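Local atomic coordinates of putative methyltransferase (Emericella variicolor, PDB entry 7DMB), a protein that probably transfers a methyl group from S-adenosylmethionine as a trans-acting partner in calbistrin biosynthesis, and binds the spent cofactor S-adenosyl-L-homocysteine. Residues A[177-191]-A[209-222]. Residues are numbered along the deposited sequence; the frame is centred on the assembly and turned at random.
Sequences YDWANSLSEVRPLIN and TGGTTARVFEGLNP. With SAH (S-adenosyl-L-homocysteine), chain C.
N181 and T212 meet at about a right angle. T212 OG1 donates to N181 OD1 at 2.6 Å, in the carbonyl plane and on a lone pair. The N181 amide is held at its other end too: ND2 donates to Y177 O, one turn back. A water accepts from N181 ND2 and donates to T212 OG1 and SAH OXT, so it links the pair to SAH. SAH CB lies 3.4 Å above one face of the Y177 ring, over its centre. Y177 OH comes within 3.3 Å of SAH SD. At the SAH carboxylate, T209 N and T209 OG1 both donate to O, and G211 N donates to OXT. G211 packs closely against N181, with its backbone C 3.2 Å from ND2. This is the glycine-rich turn after strand 200-205 of a Rossmann-like class I methyltransferase fold, and it leads into helix 211-220. Further along helix 211-220, V216 and L220 receive I190: its CG2 is 3.6 Å from L220 CD2. G219 has no side chain, and here the axes of segments 187-191 and 211-220 come within 7.7 Å, at 50°. With CG opposite the backbone N (chi1 -179°), the N191 amide bonds G219 O weakly through ND2, while N191 OD1 accepts from R195. R187 NH1 forms a salt bridge with E218 OE1; its hydrogen bond is weak and bent, the guanidinium and carboxylate planes 61° apart. E185 positions that guanidinium side-on, through NE and NH2, and R215 NH2 pairs with E218 OE2. D178 OD1 forms a salt bridge with R248, whose NH1 also bonds T209 O.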
loop_
_atom_site.group_PDB
_atom_site.type_symbol
_atom_site.label_atom_id
_atom_site.label_comp_id
_atom_site.label_asym_id
_atom_site.label_seq_id
_atom_site.Cartn_x
_atom_site.Cartn_y
_atom_site.Cartn_z
ATOM N N TYR A 177 0.388 7.399 3.141
ATOM C CA TYR A 177 0.598 6.786 1.833
ATOM C C TYR A 177 1.680 7.519 1.034
ATOM O O TYR A 177 2.405 6.879 0.253
ATOM C CB TYR A 177 -0.727 6.700 1.068
ATOM C CG TYR A 177 -1.688 5.685 1.679
ATOM C CD1 TYR A 177 -1.288 4.365 1.894
ATOM C CD2 TYR A 177 -2.984 6.046 2.047
ATOM C CE1 TYR A 177 -2.148 3.433 2.450
ATOM C CE2 TYR A 177 -3.853 5.120 2.622
ATOM C CZ TYR A 177 -3.426 3.815 2.817
ATOM O OH TYR A 177 -4.273 2.884 3.385
ATOM N N ASP A 178 1.840 8.839 1.240
ATOM C CA ASP A 178 2.999 9.530 0.669
ATOM C C ASP A 178 4.311 8.918 1.164
ATOM O O ASP A 178 5.261 8.765 0.383
ATOM C CB ASP A 178 2.975 11.023 0.998
ATOM C CG ASP A 178 2.062 11.834 0.067
ATOM O OD1 ASP A 178 1.714 11.345 -1.034
ATOM O OD2 ASP A 178 1.698 12.969 0.442
ATOM N N TRP A 179 4.395 8.578 2.465
ATOM C CA TRP A 179 5.617 7.961 2.986
ATOM C C TRP A 179 5.903 6.640 2.289
ATOM O O TRP A 179 7.030 6.397 1.853
ATOM C CB TRP A 179 5.542 7.705 4.496
ATOM C CG TRP A 179 6.651 6.705 4.930
ATOM C CD1 TRP A 179 7.964 7.002 5.172
ATOM C CD2 TRP A 179 6.534 5.277 5.096
ATOM N NE1 TRP A 179 8.662 5.864 5.506
ATOM C CE2 TRP A 179 7.809 4.794 5.477
ATOM C CE3 TRP A 179 5.470 4.363 4.995
ATOM C CZ2 TRP A 179 8.055 3.436 5.739
ATOM C CZ3 TRP A 179 5.723 3.005 5.265
ATOM C CH2 TRP A 179 7.004 2.565 5.630
ATOM N N ALA A 180 4.904 5.748 2.234
ATOM C CA ALA A 180 5.086 4.443 1.596
ATOM C C ALA A 180 5.515 4.592 0.142
ATOM O O ALA A 180 6.439 3.911 -0.319
ATOM C CB ALA A 180 3.796 3.624 1.689
ATOM N N ASN A 181 4.831 5.461 -0.606
ATOM C CA ASN A 181 5.218 5.705 -1.991
ATOM C C ASN A 181 6.624 6.279 -2.085
ATOM O O ASN A 181 7.309 6.091 -3.095
ATOM C CB ASN A 181 4.221 6.656 -2.648
ATOM C CG ASN A 181 3.017 5.940 -3.197
ATOM O OD1 ASN A 181 3.091 5.298 -4.250
ATOM N ND2 ASN A 181 1.890 6.046 -2.494
ATOM N N SER A 182 7.080 6.972 -1.042
ATOM C CA SER A 182 8.387 7.602 -1.097
ATOM C C SER A 182 9.529 6.587 -1.119
ATOM O O SER A 182 10.666 6.955 -1.438
ATOM C CB SER A 182 8.521 8.572 0.082
ATOM O OG SER A 182 8.882 7.897 1.281
ATOM N N LEU A 183 9.257 5.323 -0.823
ATOM C CA LEU A 183 10.306 4.315 -0.827
ATOM C C LEU A 183 10.581 3.749 -2.211
ATOM O O LEU A 183 11.657 3.173 -2.423
ATOM C CB LEU A 183 9.941 3.168 0.118
ATOM C CG LEU A 183 9.929 3.429 1.629
ATOM C CD1 LEU A 183 9.459 2.175 2.371
ATOM C CD2 LEU A 183 11.302 3.862 2.117
ATOM N N SER A 184 9.643 3.884 -3.147
ATOM C CA SER A 184 9.741 3.248 -4.456
ATOM C C SER A 184 9.938 4.301 -5.532
ATOM O O SER A 184 9.232 5.322 -5.553
ATOM C CB SER A 184 8.480 2.441 -4.789
ATOM O OG SER A 184 8.172 1.462 -3.810
ATOM N N GLU A 185 10.890 4.056 -6.418
ATOM C CA GLU A 185 11.069 4.866 -7.619
ATOM C C GLU A 185 10.381 4.145 -8.780
ATOM O O GLU A 185 10.883 3.122 -9.264
ATOM C CB GLU A 185 12.551 5.094 -7.905
ATOM C CG GLU A 185 12.810 6.109 -9.011
ATOM C CD GLU A 185 12.050 7.399 -8.788
ATOM O OE1 GLU A 185 12.517 8.213 -7.975
ATOM O OE2 GLU A 185 10.983 7.597 -9.415
ATOM N N VAL A 186 9.217 4.649 -9.200
ATOM C CA VAL A 186 8.446 4.029 -10.276
ATOM C C VAL A 186 8.326 4.919 -11.506
ATOM O O VAL A 186 7.748 4.489 -12.508
ATOM C CB VAL A 186 7.036 3.578 -9.816
ATOM C CG1 VAL A 186 7.080 2.816 -8.507
ATOM C CG2 VAL A 186 6.077 4.758 -9.712
ATOM N N ARG A 187 8.850 6.140 -11.468
ATOM C CA ARG A 187 8.696 7.091 -12.572
ATOM C C ARG A 187 9.436 6.680 -13.851
ATOM O O ARG A 187 8.947 6.971 -14.954
ATOM C CB ARG A 187 9.150 8.489 -12.126
ATOM C CG ARG A 187 8.318 9.056 -10.980
ATOM C CD ARG A 187 8.879 10.364 -10.440
ATOM N NE ARG A 187 10.122 10.156 -9.705
ATOM C CZ ARG A 187 10.924 11.134 -9.307
ATOM N NH1 ARG A 187 10.605 12.396 -9.575
ATOM N NH2 ARG A 187 12.048 10.852 -8.652
ATOM N N PRO A 188 10.620 6.047 -13.773
ATOM C CA PRO A 188 11.229 5.551 -15.020
ATOM C C PRO A 188 10.375 4.515 -15.732
ATOM O O PRO A 188 10.328 4.527 -16.968
ATOM C CB PRO A 188 12.571 4.969 -14.560
ATOM C CG PRO A 188 12.878 5.696 -13.294
ATOM C CD PRO A 188 11.558 5.955 -12.640
ATOM N N LEU A 189 9.696 3.620 -15.001
ATOM C CA LEU A 189 8.792 2.681 -15.666
ATOM C C LEU A 189 7.642 3.416 -16.341
ATOM O O LEU A 189 7.295 3.132 -17.496
ATOM C CB LEU A 189 8.228 1.663 -14.681
ATOM C CG LEU A 189 7.178 0.763 -15.349
ATOM C CD1 LEU A 189 7.837 -0.044 -16.454
ATOM C CD2 LEU A 189 6.449 -0.171 -14.368
ATOM N N ILE A 190 7.002 4.331 -15.609
ATOM C CA ILE A 190 5.889 5.076 -16.178
ATOM C C ILE A 190 6.364 5.885 -17.373
ATOM O O ILE A 190 5.725 5.894 -18.433
ATOM C CB ILE A 190 5.237 5.957 -15.098
ATOM C CG1 ILE A 190 4.677 5.089 -13.962
ATOM C CG2 ILE A 190 4.146 6.843 -15.700
ATOM C CD1 ILE A 190 3.557 4.173 -14.377
ATOM N N ASN A 191 7.515 6.545 -17.239
ATOM C CA ASN A 191 8.039 7.330 -18.351
ATOM C C ASN A 191 8.278 6.454 -19.585
ATOM O O ASN A 191 7.964 6.857 -20.708
ATOM C CB ASN A 191 9.311 8.049 -17.906
ATOM C CG ASN A 191 9.905 8.915 -18.995
ATOM O OD1 ASN A 191 10.948 8.592 -19.549
ATOM N ND2 ASN A 191 9.241 10.026 -19.304
ATOM N N THR A 209 -6.293 8.547 -1.703
ATOM C CA THR A 209 -5.692 9.851 -1.446
ATOM C C THR A 209 -4.799 10.316 -2.590
ATOM O O THR A 209 -4.444 11.494 -2.633
ATOM C CB THR A 209 -4.860 9.803 -0.157
ATOM O OG1 THR A 209 -3.656 9.052 -0.393
ATOM C CG2 THR A 209 -5.645 9.144 0.969
ATOM N N GLY A 210 -4.398 9.415 -3.480
ATOM C CA GLY A 210 -3.584 9.776 -4.618
ATOM C C GLY A 210 -2.097 9.641 -4.424
ATOM O O GLY A 210 -1.335 10.214 -5.207
ATOM N N GLY A 211 -1.646 8.897 -3.417
ATOM C CA GLY A 211 -0.213 8.808 -3.169
ATOM C C GLY A 211 0.552 8.251 -4.352
ATOM O O GLY A 211 1.616 8.756 -4.716
ATOM N N THR A 212 0.014 7.204 -4.974
ATOM C CA THR A 212 0.657 6.655 -6.160
ATOM C C THR A 212 0.301 7.451 -7.417
ATOM O O THR A 212 1.149 7.621 -8.302
ATOM C CB THR A 212 0.284 5.180 -6.303
ATOM O OG1 THR A 212 0.742 4.473 -5.145
ATOM C CG2 THR A 212 0.929 4.588 -7.546
ATOM N N THR A 213 -0.930 7.961 -7.503
ATOM C CA THR A 213 -1.300 8.831 -8.617
ATOM C C THR A 213 -0.285 9.950 -8.819
ATOM O O THR A 213 0.069 10.288 -9.958
ATOM C CB THR A 213 -2.681 9.432 -8.367
ATOM O OG1 THR A 213 -3.499 8.479 -7.679
ATOM C CG2 THR A 213 -3.358 9.841 -9.694
ATOM N N ALA A 214 0.186 10.543 -7.715
ATOM C CA ALA A 214 1.108 11.674 -7.779
ATOM C C ALA A 214 2.441 11.289 -8.402
ATOM O O ALA A 214 2.979 12.042 -9.224
ATOM C CB ALA A 214 1.336 12.245 -6.382
ATOM N N ARG A 215 3.010 10.144 -7.994
ATOM C CA ARG A 215 4.248 9.696 -8.623
ATOM C C ARG A 215 4.044 9.394 -10.109
ATOM O O ARG A 215 4.905 9.711 -10.937
ATOM C CB ARG A 215 4.813 8.462 -7.924
ATOM C CG ARG A 215 4.657 8.298 -6.403
ATOM C CD ARG A 215 4.889 9.536 -5.571
ATOM N NE ARG A 215 6.005 10.337 -6.039
ATOM C CZ ARG A 215 6.128 11.635 -5.787
ATOM N NH1 ARG A 215 5.185 12.250 -5.056
ATOM N NH2 ARG A 215 7.176 12.302 -6.276
ATOM N N VAL A 216 2.911 8.777 -10.459
ATOM C CA VAL A 216 2.681 8.313 -11.825
ATOM C C VAL A 216 2.567 9.501 -12.775
ATOM O O VAL A 216 3.096 9.467 -13.890
ATOM C CB VAL A 216 1.432 7.402 -11.865
ATOM C CG1 VAL A 216 0.903 7.204 -13.307
ATOM C CG2 VAL A 216 1.740 6.026 -11.213
ATOM N N PHE A 217 1.909 10.583 -12.338
ATOM C CA PHE A 217 1.770 11.761 -13.190
ATOM C C PHE A 217 3.129 12.377 -13.510
ATOM O O PHE A 217 3.353 12.857 -14.628
ATOM C CB PHE A 217 0.856 12.788 -12.521
ATOM C CG PHE A 217 -0.604 12.608 -12.848
ATOM C CD1 PHE A 217 -1.027 12.522 -14.168
ATOM C CD2 PHE A 217 -1.552 12.528 -11.835
ATOM C CE1 PHE A 217 -2.368 12.366 -14.473
ATOM C CE2 PHE A 217 -2.896 12.356 -12.129
ATOM C CZ PHE A 217 -3.308 12.280 -13.450
ATOM N N GLU A 218 4.056 12.353 -12.549
ATOM C CA GLU A 218 5.388 12.898 -12.791
ATOM C C GLU A 218 6.092 12.145 -13.908
ATOM O O GLU A 218 6.777 12.748 -14.748
ATOM C CB GLU A 218 6.215 12.846 -11.508
ATOM C CG GLU A 218 5.942 14.011 -10.581
ATOM C CD GLU A 218 6.790 13.961 -9.324
ATOM O OE1 GLU A 218 7.834 13.266 -9.327
ATOM O OE2 GLU A 218 6.394 14.605 -8.331
ATOM N N GLY A 219 5.937 10.820 -13.930
ATOM C CA GLY A 219 6.470 10.048 -15.035
ATOM C C GLY A 219 5.753 10.318 -16.342
ATOM O O GLY A 219 6.338 10.161 -17.418
ATOM N N LEU A 220 4.485 10.724 -16.275
ATOM C CA LEU A 220 3.723 11.018 -17.477
ATOM C C LEU A 220 3.863 12.464 -17.931
ATOM O O LEU A 220 3.412 12.792 -19.030
ATOM C CB LEU A 220 2.238 10.706 -17.264
ATOM C CG LEU A 220 1.804 9.249 -17.075
ATOM C CD1 LEU A 220 0.308 9.198 -16.798
ATOM C CD2 LEU A 220 2.172 8.375 -18.270
ATOM N N ASN A 221 4.450 13.335 -17.111
ATOM C CA ASN A 221 4.633 14.749 -17.444
ATOM C C ASN A 221 6.096 15.114 -17.231
ATOM O O ASN A 221 6.451 15.791 -16.258
ATOM C CB ASN A 221 3.712 15.640 -16.610
ATOM C CG ASN A 221 2.247 15.323 -16.823
ATOM O OD1 ASN A 221 1.528 16.053 -17.508
ATOM N ND2 ASN A 221 1.792 14.213 -16.237
ATOM N N PRO A 222 6.980 14.670 -18.128
ATOM C CA PRO A 222 8.413 14.914 -17.908
ATOM C C PRO A 222 8.802 16.378 -18.070
ATOM O O PRO A 222 9.635 16.883 -17.307
ATOM C CB PRO A 222 9.075 14.015 -18.963
ATOM C CG PRO A 222 8.094 13.996 -20.087
ATOM C CD PRO A 222 6.715 14.072 -19.451
HETATM N N SAH C . -4.023 3.981 -3.281
HETATM C CA SAH C . -4.267 4.420 -1.879
HETATM C CB SAH C . -3.503 3.557 -0.869
HETATM C CG SAH C . -4.207 2.255 -0.552
HETATM S SD SAH C . -5.735 2.450 0.417
HETATM C C SAH C . -3.849 5.885 -1.729
HETATM O O SAH C . -4.609 6.612 -1.057
HETATM O OXT SAH C . -2.799 6.246 -2.313
HETATM C "C5'" SAH C . -6.862 1.363 -0.494
HETATM C "C4'" SAH C . -7.810 2.141 -1.381
HETATM O "O4'" SAH C . -8.544 1.209 -2.212
HETATM C "C3'" SAH C . -8.853 2.956 -0.612
HETATM O "O3'" SAH C . -8.915 4.270 -1.151
HETATM C "C2'" SAH C . -10.142 2.153 -0.813
HETATM O "O2'" SAH C . -11.327 2.921 -0.812
HETATM C "C1'" SAH C . -9.914 1.525 -2.181
HETATM N N9 SAH C . -10.665 0.288 -2.370
HETATM C C8 SAH C . -10.958 -0.628 -1.391
HETATM N N7 SAH C . -11.636 -1.659 -1.825
HETATM C C5 SAH C . -11.816 -1.406 -3.176
HETATM C C6 SAH C . -12.466 -2.132 -4.193
HETATM N N6 SAH C . -13.082 -3.292 -3.990
HETATM N N1 SAH C . -12.462 -1.600 -5.440
HETATM C C2 SAH C . -11.842 -0.428 -5.633
HETATM N N3 SAH C . -11.197 0.337 -4.756
HETATM C C4 SAH C . -11.219 -0.208 -3.527
HETATM O O HOH W 1 -1.254 10.001 -0.558
HETATM O O HOH W 2 -0.534 4.605 -2.642
#